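Local coordinates for protein TRAP dicarboxylate transporter, DctP subunit (Ochrobactrum anthropi, PDB 4P47) that probably binds an organic acid in the periplasm and hands it to a TRAP membrane transporter, as the solute-binding subunit of that system, at residues P111-N115 with T301-R305; E119-V123 with V334-N338; V179-F184 with R234-N238; Q227-T233 with G290-L296. All coordinates share one frame; numbering follows the deposited sequence.

Interaction 1 of 4, residues P111-N115 with T301-R305; sequences PFLFN and TTRLR
Phe112 meets the helix of Thr301-Arg305 in two ways at once, with its ring and with its backbone carbonyl, and the two halves differ sharply in character. The ring makes the tight half. It leans obliquely on helix 298-312, with Phe112 CZ 3.7 Å from Leu304 CB, Phe112 CD1 4.0 Å from the methyl CG2 of Thr301, and Phe112 CD2 close to Arg305 CA. One turn of helix thus holds the ring at three positions, and Leu304 also touches Leu187 and Leu296.

The wetter, polar half belongs to Arg305. Its CG stands anti to the backbone N (chi1 -174°) and the chain bends further out (chi3 -61°), which brings the guanidinium side-on to the Phe112 carbonyl. Both nitrogens donate hydrogen bonds to the one oxygen, Arg305 NH2 at 2.9 Å from Phe112 O in the carbonyl plane and Arg305 NE at 3.2 Å above it. One water accepts from Arg305 NE and donates to Pro111 O; a second bridges Asn115 ND2 and Arg305 NH2 weakly. The Asn115 side is loose: its amide is nearly coplanar with the guanidinium, yet Asn115 OD1 stays 3.9 Å from Arg305 NH2. Since a leucine side chain has no N-H to offer, the Phe112 carbonyl would probably lose both donors of this grip and the loop would be freer to shift. Arg335, itself bonded to Leu113 O, brings a second guanidinium close to Arg305 NE; the Phe112 oxygen is probably polarised, its partial negative charge easing the closeness of the two groups.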
# COMPACT_ATOMS: atom_id res chain seq x y z
N PRO A 111 8.16 -8.51 2.93
CA PRO A 111 7.97 -8.09 4.33
C PRO A 111 9.03 -7.22 4.99
O PRO A 111 10.24 -7.30 4.70
CB PRO A 111 7.81 -9.42 5.09
CG PRO A 111 8.36 -10.46 4.20
CD PRO A 111 8.33 -9.96 2.76
N PHE A 112 8.55 -6.41 5.93
CA PHE A 112 9.38 -5.61 6.81
C PHE A 112 10.36 -4.68 6.08
O PHE A 112 11.47 -4.41 6.57
CB PHE A 112 10.15 -6.51 7.81
CG PHE A 112 9.25 -7.40 8.63
CD1 PHE A 112 8.42 -6.88 9.61
CD2 PHE A 112 9.23 -8.77 8.42
CE1 PHE A 112 7.61 -7.70 10.36
CE2 PHE A 112 8.41 -9.59 9.18
CZ PHE A 112 7.59 -9.04 10.15
N LEU A 113 9.96 -4.15 4.93
CA LEU A 113 10.83 -3.22 4.18
C LEU A 113 11.04 -1.92 4.95
O LEU A 113 12.17 -1.46 5.09
CB LEU A 113 10.23 -2.88 2.80
CG LEU A 113 9.98 -4.08 1.88
CD1 LEU A 113 9.43 -3.62 0.54
CD2 LEU A 113 11.24 -4.92 1.65
N PHE A 114 9.95 -1.30 5.42
CA PHE A 114 10.01 0.04 5.97
C PHE A 114 9.47 0.09 7.39
O PHE A 114 8.51 -0.62 7.72
CB PHE A 114 9.18 1.02 5.11
CG PHE A 114 9.39 0.86 3.64
CD1 PHE A 114 10.64 1.02 3.08
CD2 PHE A 114 8.31 0.59 2.80
CE1 PHE A 114 10.83 0.87 1.73
CE2 PHE A 114 8.49 0.45 1.45
CZ PHE A 114 9.76 0.60 0.90
N ASN A 115 10.05 0.97 8.21
CA ASN A 115 9.59 1.15 9.57
C ASN A 115 8.77 2.44 9.76
O ASN A 115 8.16 2.66 10.80
CB ASN A 115 10.78 1.11 10.54
CG ASN A 115 11.52 -0.24 10.52
OD1 ASN A 115 11.38 -1.02 9.58
ND2 ASN A 115 12.31 -0.50 11.56
N THR A 301 11.92 -6.04 15.07
CA THR A 301 11.59 -6.11 13.65
C THR A 301 12.67 -6.86 12.90
O THR A 301 12.37 -7.72 12.07
CB THR A 301 11.41 -4.70 13.07
OG1 THR A 301 10.26 -4.11 13.68
CG2 THR A 301 11.23 -4.77 11.55
N THR A 302 13.93 -6.56 13.20
CA THR A 302 15.02 -7.24 12.53
C THR A 302 14.99 -8.73 12.82
O THR A 302 15.25 -9.55 11.97
CB THR A 302 16.36 -6.61 12.94
OG1 THR A 302 16.44 -5.30 12.39
CG2 THR A 302 17.57 -7.44 12.47
N ARG A 303 14.68 -9.09 14.06
CA ARG A 303 14.58 -10.49 14.45
C ARG A 303 13.51 -11.22 13.61
O ARG A 303 13.70 -12.36 13.17
CB ARG A 303 14.29 -10.59 15.96
CG ARG A 303 14.51 -11.93 16.62
CD ARG A 303 14.41 -11.82 18.17
NE ARG A 303 15.60 -11.20 18.76
CZ ARG A 303 16.69 -11.86 19.12
NH1 ARG A 303 17.74 -11.21 19.63
NH2 ARG A 303 16.75 -13.17 18.99
N LEU A 304 12.38 -10.55 13.37
CA LEU A 304 11.29 -11.13 12.56
C LEU A 304 11.70 -11.21 11.09
O LEU A 304 11.55 -12.26 10.44
CB LEU A 304 10.01 -10.29 12.68
CG LEU A 304 9.36 -10.37 14.05
CD1 LEU A 304 8.27 -9.33 14.17
CD2 LEU A 304 8.81 -11.75 14.33
N ARG A 305 12.30 -10.14 10.58
CA ARG A 305 12.78 -10.11 9.22
C ARG A 305 13.78 -11.25 8.97
O ARG A 305 13.68 -11.97 7.97
CB ARG A 305 13.45 -8.78 8.93
CG ARG A 305 13.87 -8.61 7.47
CD ARG A 305 14.68 -7.31 7.26
NE ARG A 305 13.92 -6.13 7.60
CZ ARG A 305 14.16 -5.31 8.63
NH1 ARG A 305 15.18 -5.51 9.44
NH2 ARG A 305 13.37 -4.27 8.81
O HOH W 1 12.88 -6.12 4.81
O HOH W 2 14.55 -3.01 11.67

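Interaction 2 of 4, residues E119-V123 with V334-N338; sequences EADKV and VRGEN
Val123 and Val334 form the apolar part of the contact between helix 117-125 and the last turn of helix 321-336. Their side chains cross at about a right angle, with Val123 CG2 4.0 Å from Val334 CG1. The same methyl of Val334, set anti to its carbonyl carbon (chi1 -58°), also meets the aliphatic part of Lys122, whose CD passes 4.2 Å from Val334 CG1 as the two side chains slide past each other in opposite directions.

Beyond CD, Lys122 turns from apolar neighbour to charged partner. Lys122 NZ approaches Glu337 OE1 from the opposite direction to form a salt bridge, modelled at 2.5 Å; the bridge itself is plausible, but so short a separation is doubtful. Glu118 gives the ammonium group a second carboxylate. The two helices belong to a solute-binding protein of the type II periplasmic binding fold, and the pairing joins an early helix to the end of the last one, 211 residues later. On another side of helix 117-125, Asp121 makes salt bridges with Arg272 and Arg276 of the long helix 254-288.

Water-mediated bonding supplies the third kind of link. A single water donates to Glu119 OE2 and to the backbone oxygen of Val334, lying 2.6 Å from Val334 O, and so joins the carboxylate to a carbonyl near the helix end that stands 4.0 Å from Glu119 OE2. The other carboxylate oxygen, Glu119 OE1, accepts from Asn115 N, which, with the water on OE2, restricts the turn of the group. Asn338 comes up loosely, its amide plane 86° from the carboxylate and its ND2 4.1 Å from Glu119 OE2, while its OD1 bonds to Glu340 N.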
# COMPACT_ATOMS: atom_id res chain seq x y z
N GLU A 119 10.63 6.60 5.49
CA GLU A 119 11.48 5.61 4.82
C GLU A 119 10.83 5.14 3.53
O GLU A 119 11.49 5.04 2.51
CB GLU A 119 11.74 4.40 5.72
CG GLU A 119 12.66 4.65 6.89
CD GLU A 119 13.01 3.37 7.64
OE1 GLU A 119 12.42 2.30 7.35
OE2 GLU A 119 13.90 3.42 8.51
N ALA A 120 9.54 4.83 3.58
CA ALA A 120 8.84 4.36 2.39
C ALA A 120 8.93 5.39 1.26
O ALA A 120 9.18 5.03 0.12
CB ALA A 120 7.37 4.05 2.70
N ASP A 121 8.72 6.67 1.57
CA ASP A 121 8.76 7.70 0.54
C ASP A 121 10.13 7.75 -0.13
O ASP A 121 10.22 7.92 -1.34
CB ASP A 121 8.51 9.09 1.15
CG ASP A 121 7.13 9.25 1.73
OD1 ASP A 121 6.26 8.38 1.52
OD2 ASP A 121 6.91 10.30 2.40
N LYS A 122 11.18 7.67 0.67
CA LYS A 122 12.54 7.75 0.15
C LYS A 122 12.76 6.65 -0.89
O LYS A 122 13.30 6.88 -1.97
CB LYS A 122 13.58 7.59 1.27
CG LYS A 122 13.74 8.78 2.20
CD LYS A 122 14.56 8.37 3.44
CE LYS A 122 15.36 9.54 4.00
NZ LYS A 122 15.96 9.20 5.32
N VAL A 123 12.34 5.44 -0.54
CA VAL A 123 12.60 4.30 -1.41
C VAL A 123 11.62 4.28 -2.60
O VAL A 123 12.03 4.05 -3.73
CB VAL A 123 12.59 2.98 -0.61
CG1 VAL A 123 12.78 1.79 -1.52
CG2 VAL A 123 13.68 3.01 0.44
N VAL A 334 18.75 3.47 4.12
CA VAL A 334 17.77 4.20 4.91
C VAL A 334 17.80 3.73 6.36
O VAL A 334 17.55 4.52 7.28
CB VAL A 334 16.34 4.11 4.32
CG1 VAL A 334 16.33 4.65 2.89
CG2 VAL A 334 15.80 2.70 4.39
N ARG A 335 18.11 2.46 6.58
CA ARG A 335 18.15 1.94 7.94
C ARG A 335 19.32 2.53 8.72
O ARG A 335 19.29 2.61 9.95
CB ARG A 335 18.22 0.41 7.92
CG ARG A 335 16.87 -0.22 7.60
CD ARG A 335 16.95 -1.69 7.28
NE ARG A 335 15.66 -2.14 6.76
CZ ARG A 335 15.45 -3.27 6.09
NH1 ARG A 335 16.44 -4.12 5.86
NH2 ARG A 335 14.23 -3.55 5.65
N GLY A 336 20.36 2.95 8.00
CA GLY A 336 21.49 3.60 8.63
C GLY A 336 21.22 5.05 8.96
O GLY A 336 21.95 5.66 9.75
N GLU A 337 20.19 5.62 8.34
CA GLU A 337 19.83 7.02 8.59
C GLU A 337 18.92 7.13 9.81
O GLU A 337 18.65 8.23 10.29
CB GLU A 337 19.14 7.62 7.36
CG GLU A 337 20.09 7.82 6.18
CD GLU A 337 19.38 8.14 4.87
OE1 GLU A 337 18.13 8.08 4.82
OE2 GLU A 337 20.08 8.44 3.88
N ASN A 338 18.46 5.98 10.30
CA ASN A 338 17.54 5.97 11.43
C ASN A 338 18.24 6.48 12.69
O ASN A 338 19.28 5.96 13.10
CB ASN A 338 16.99 4.56 11.65
CG ASN A 338 15.83 4.53 12.62
OD1 ASN A 338 15.72 5.39 13.50
ND2 ASN A 338 14.96 3.54 12.48
O HOH W 3 15.47 5.39 8.64

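Interaction 3 of 4, residues V179-F184 with R234-N238; sequences VPVALF and RHQYN
Phe184 and His235 make a T-shaped stack, the edge of the phenyl ring directed at the imidazole face. Their centroids are 5.0 Å apart and the planes stand at 86°, with Phe184 CZ over the middle of the imidazole and 3.6 Å from His235 NE2. The stack fastens helix 178-186, the helix of a beta-alpha-beta crossover between parallel strands 171-173 and 190-192, to the long strand 229-245, which runs antiparallel to it at 10.6 Å between the segment axes. Leu183 supports the same imidazole obliquely, its CD2 3.9 Å from His235 CD2.

In the next shell, hydrogen bonds fix the rotation of the imidazole: His235 ND1 pairs with Thr233 OG1, and His235 NE2 with Glu212 OE1 of strand 210-213. The ring itself lies between the backbone N and the carbonyl carbon (chi1 55°), a position that turns its face to the helix. With an alanine here, the edge of Phe184 would probably face a gap and Glu212 would lose a partner. Gln236 extends the packing more loosely toward the start of the helix. Its amide is held by the bond from NE2 to Asp109 O, and Gln236 OE1 lies 4.3 Å from Pro180 CB.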
# COMPACT_ATOMS: atom_id res chain seq x y z
N VAL A 179 3.09 -14.15 -1.36
CA VAL A 179 3.97 -13.57 -0.35
C VAL A 179 3.35 -13.61 1.06
O VAL A 179 3.98 -14.10 1.99
CB VAL A 179 4.46 -12.16 -0.75
CG1 VAL A 179 5.27 -11.55 0.36
CG2 VAL A 179 5.30 -12.26 -2.03
N PRO A 180 2.12 -13.08 1.24
CA PRO A 180 1.61 -13.09 2.62
C PRO A 180 1.38 -14.50 3.15
O PRO A 180 1.55 -14.72 4.34
CB PRO A 180 0.29 -12.31 2.50
CG PRO A 180 -0.07 -12.31 1.06
CD PRO A 180 1.25 -12.32 0.32
N VAL A 181 1.02 -15.44 2.30
CA VAL A 181 0.84 -16.81 2.78
C VAL A 181 2.19 -17.38 3.22
O VAL A 181 2.28 -18.01 4.28
CB VAL A 181 0.21 -17.68 1.68
CG1 VAL A 181 0.23 -19.14 2.07
CG2 VAL A 181 -1.22 -17.26 1.40
N ALA A 182 3.24 -17.15 2.44
CA ALA A 182 4.58 -17.60 2.83
C ALA A 182 5.00 -16.93 4.14
O ALA A 182 5.52 -17.59 5.05
CB ALA A 182 5.60 -17.30 1.72
N LEU A 183 4.76 -15.63 4.24
CA LEU A 183 5.15 -14.84 5.42
C LEU A 183 4.51 -15.39 6.69
O LEU A 183 5.19 -15.65 7.68
CB LEU A 183 4.73 -13.38 5.21
CG LEU A 183 4.77 -12.49 6.45
CD1 LEU A 183 6.19 -12.38 7.02
CD2 LEU A 183 4.21 -11.13 6.11
N PHE A 184 3.20 -15.56 6.67
CA PHE A 184 2.53 -15.94 7.90
C PHE A 184 2.82 -17.39 8.29
O PHE A 184 2.96 -17.70 9.47
CB PHE A 184 1.05 -15.54 7.85
CG PHE A 184 0.85 -14.09 8.24
CD1 PHE A 184 0.72 -13.74 9.57
CD2 PHE A 184 0.91 -13.09 7.29
CE1 PHE A 184 0.61 -12.40 9.94
CE2 PHE A 184 0.81 -11.76 7.64
CZ PHE A 184 0.67 -11.42 8.95
N ARG A 234 3.92 -3.77 11.16
CA ARG A 234 4.37 -3.20 9.90
C ARG A 234 4.99 -4.29 9.00
O ARG A 234 6.00 -4.09 8.33
CB ARG A 234 5.32 -2.01 10.12
CG ARG A 234 4.67 -0.87 10.88
CD ARG A 234 5.50 0.40 10.83
NE ARG A 234 4.84 1.46 11.59
CZ ARG A 234 5.06 1.72 12.87
NH1 ARG A 234 5.94 1.01 13.57
NH2 ARG A 234 4.41 2.71 13.46
N HIS A 235 4.35 -5.45 8.97
CA HIS A 235 4.93 -6.59 8.29
C HIS A 235 4.97 -6.40 6.79
O HIS A 235 5.79 -7.04 6.13
CB HIS A 235 4.24 -7.91 8.67
CG HIS A 235 2.76 -7.90 8.46
ND1 HIS A 235 1.89 -7.52 9.45
CD2 HIS A 235 2.00 -8.20 7.37
CE1 HIS A 235 0.65 -7.59 8.99
NE2 HIS A 235 0.69 -7.99 7.73
N GLN A 236 4.06 -5.59 6.26
CA GLN A 236 4.13 -5.15 4.88
C GLN A 236 3.70 -3.69 4.84
O GLN A 236 3.12 -3.18 5.78
CB GLN A 236 3.18 -5.96 4.00
CG GLN A 236 3.61 -7.40 3.81
CD GLN A 236 2.48 -8.19 3.23
OE1 GLN A 236 1.45 -8.43 3.90
NE2 GLN A 236 2.62 -8.58 1.99
N TYR A 237 4.03 -3.03 3.73
CA TYR A 237 3.63 -1.65 3.48
C TYR A 237 2.98 -1.65 2.12
O TYR A 237 3.54 -2.19 1.18
CB TYR A 237 4.84 -0.73 3.45
CG TYR A 237 4.46 0.71 3.12
CD1 TYR A 237 3.89 1.54 4.08
CD2 TYR A 237 4.68 1.24 1.85
CE1 TYR A 237 3.54 2.86 3.77
CE2 TYR A 237 4.35 2.55 1.56
CZ TYR A 237 3.79 3.35 2.51
OH TYR A 237 3.48 4.66 2.19
N ASN A 238 1.81 -1.02 2.02
CA ASN A 238 1.07 -0.89 0.77
C ASN A 238 1.20 0.53 0.19
O ASN A 238 0.47 1.44 0.59
CB ASN A 238 -0.45 -1.20 0.95
CG ASN A 238 -0.78 -2.66 1.31
OD1 ASN A 238 -1.80 -2.92 1.95
ND2 ASN A 238 0.02 -3.58 0.84

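Interaction 4 of 4, residues Q227-T233 with G290-L296; sequences QKYLTLT and GMQVTEL
Met291 folds its side chain over the backbone of Gln227-Tyr229: CB meets Lys228 O, while CG, SD and CE gather round Gln227 O. Met291 CB lies 3.9 Å from Lys228 O. Met291 CG comes 3.5 Å from Gln227 O, and SD stays by that same oxygen. The chain then bends at its third torsion (chi3 70°), which tucks the methyl inward. Met291 CE sits 3.4 Å from Gln227 O, and it also touches Tyr229 O and Leu230 CB.

After Met291, strand 292-295 pairs in parallel with strand 229-233, their segment axes 21° apart. Four nearly straight backbone bonds make the ladder, in which Leu230 uses both its groups: its N donates to Gln292 O and its O accepts from Thr294 N at 2.8 Å. Waters continue the link at both ends, one joining Lys228 O to Gly290 O, the other Leu232 O to Leu296 N.

Helix 254-288, ended at Gly290 by a Schellman motif, connects the two parallel strands, making a beta-alpha-beta unit. Strand 141-156 bonds to strand 229-245 through Asn156 and Leu154, while Leu230 and Met291 pack on Ile286 of helix 254-288 and Ile218 of helix 216-220.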
# COMPACT_ATOMS: atom_id res chain seq x y z
N GLN A 227 -11.66 -7.88 18.90
CA GLN A 227 -10.21 -8.04 19.01
C GLN A 227 -9.67 -7.17 20.13
O GLN A 227 -9.87 -5.97 20.12
CB GLN A 227 -9.53 -7.59 17.72
CG GLN A 227 -9.96 -8.33 16.46
CD GLN A 227 -9.28 -9.68 16.32
OE1 GLN A 227 -8.24 -9.79 15.66
NE2 GLN A 227 -9.86 -10.72 16.90
N LYS A 228 -8.97 -7.78 21.07
CA LYS A 228 -8.38 -7.03 22.18
C LYS A 228 -6.95 -6.53 21.96
O LYS A 228 -6.51 -5.66 22.72
CB LYS A 228 -8.41 -7.88 23.46
CG LYS A 228 -9.79 -7.89 24.11
CD LYS A 228 -9.85 -8.85 25.30
CE LYS A 228 -11.11 -8.64 26.17
NZ LYS A 228 -12.37 -8.83 25.40
N TYR A 229 -6.27 -7.05 20.93
CA TYR A 229 -4.84 -6.80 20.76
C TYR A 229 -4.51 -6.32 19.36
O TYR A 229 -5.00 -6.87 18.37
CB TYR A 229 -4.04 -8.08 21.07
CG TYR A 229 -4.40 -8.63 22.42
CD1 TYR A 229 -4.01 -7.97 23.57
CD2 TYR A 229 -5.17 -9.78 22.55
CE1 TYR A 229 -4.37 -8.43 24.82
CE2 TYR A 229 -5.51 -10.26 23.81
CZ TYR A 229 -5.12 -9.56 24.93
OH TYR A 229 -5.46 -10.04 26.19
N LEU A 230 -3.65 -5.31 19.28
CA LEU A 230 -3.06 -4.82 18.03
C LEU A 230 -1.56 -4.71 18.22
O LEU A 230 -1.10 -4.16 19.23
CB LEU A 230 -3.60 -3.41 17.69
CG LEU A 230 -2.88 -2.62 16.59
CD1 LEU A 230 -2.94 -3.36 15.24
CD2 LEU A 230 -3.44 -1.23 16.39
N THR A 231 -0.80 -5.25 17.27
CA THR A 231 0.62 -4.99 17.19
C THR A 231 0.91 -4.27 15.91
O THR A 231 0.43 -4.65 14.83
CB THR A 231 1.44 -6.28 17.22
OG1 THR A 231 1.21 -6.89 18.49
CG2 THR A 231 2.95 -6.00 17.08
N LEU A 232 1.71 -3.20 16.03
CA LEU A 232 2.17 -2.47 14.87
C LEU A 232 3.33 -3.24 14.24
O LEU A 232 4.49 -2.83 14.29
CB LEU A 232 2.56 -1.04 15.27
CG LEU A 232 1.44 -0.23 15.94
CD1 LEU A 232 1.89 1.23 16.15
CD2 LEU A 232 0.13 -0.29 15.16
N THR A 233 3.01 -4.40 13.68
CA THR A 233 4.04 -5.26 13.08
C THR A 233 4.67 -4.62 11.85
O THR A 233 5.82 -4.91 11.53
CB THR A 233 3.41 -6.58 12.63
OG1 THR A 233 2.18 -6.30 11.99
CG2 THR A 233 3.16 -7.52 13.80
N GLY A 290 -10.03 0.60 24.12
CA GLY A 290 -9.50 -0.34 25.08
C GLY A 290 -8.73 -1.52 24.48
O GLY A 290 -8.42 -2.48 25.19
N MET A 291 -8.42 -1.45 23.19
CA MET A 291 -7.47 -2.36 22.60
C MET A 291 -6.09 -2.06 23.15
O MET A 291 -5.74 -0.90 23.34
CB MET A 291 -7.45 -2.22 21.08
CG MET A 291 -8.69 -2.72 20.42
SD MET A 291 -8.54 -2.87 18.63
CE MET A 291 -7.41 -4.25 18.47
N GLN A 292 -5.29 -3.10 23.35
CA GLN A 292 -3.92 -2.92 23.80
C GLN A 292 -3.03 -2.89 22.57
O GLN A 292 -3.05 -3.82 21.78
CB GLN A 292 -3.52 -4.09 24.71
CG GLN A 292 -2.04 -4.06 25.16
CD GLN A 292 -1.60 -5.26 26.02
OE1 GLN A 292 -2.42 -5.95 26.62
NE2 GLN A 292 -0.30 -5.49 26.09
N VAL A 293 -2.24 -1.84 22.43
CA VAL A 293 -1.38 -1.65 21.27
C VAL A 293 0.09 -1.89 21.64
O VAL A 293 0.65 -1.26 22.56
CB VAL A 293 -1.57 -0.25 20.67
CG1 VAL A 293 -0.74 -0.08 19.40
CG2 VAL A 293 -3.02 0.02 20.38
N THR A 294 0.70 -2.80 20.92
CA THR A 294 2.09 -3.15 21.12
C THR A 294 2.92 -2.66 19.95
O THR A 294 2.54 -2.83 18.80
CB THR A 294 2.24 -4.68 21.28
OG1 THR A 294 1.47 -5.12 22.41
CG2 THR A 294 3.70 -5.06 21.49
N GLU A 295 4.04 -2.01 20.26
CA GLU A 295 5.01 -1.60 19.24
C GLU A 295 6.21 -2.51 19.32
O GLU A 295 6.55 -3.03 20.38
CB GLU A 295 5.46 -0.16 19.49
CG GLU A 295 4.35 0.86 19.34
CD GLU A 295 4.85 2.28 19.52
OE1 GLU A 295 5.82 2.48 20.28
OE2 GLU A 295 4.27 3.19 18.89
N LEU A 296 6.85 -2.70 18.18
CA LEU A 296 8.12 -3.42 18.10
C LEU A 296 9.30 -2.47 18.00
O LEU A 296 9.25 -1.50 17.26
CB LEU A 296 8.12 -4.32 16.86
CG LEU A 296 6.91 -5.23 16.64
CD1 LEU A 296 7.03 -6.02 15.35
CD2 LEU A 296 6.76 -6.18 17.82
O HOH W 4 -7.26 -5.01 25.43
O HOH W 5 6.17 -1.30 15.75

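Overall arrangement
Interactions 1 and 3 lie closest together, their centres about 10 Å apart, and are joined by a probable hydrogen bond from Phe112 N to His235 O (2.8 Å). Interaction 2 is tied to interaction 1, about 13 Å away between centres, where Arg335 NH2 probably bonds to Leu113 O at 3.0 Å. Interactions 3 and 4 use successive parts of strand 229-245, and interaction 4 leads into the helix of interaction 1, with Leu296 CD1 3.7 Å from Leu304 CD1. Interactions 2 and 4 stand apart, their nearest atoms about 9 Å from each other. In the crystal a C-terminus occupies the ligand-binding pocket.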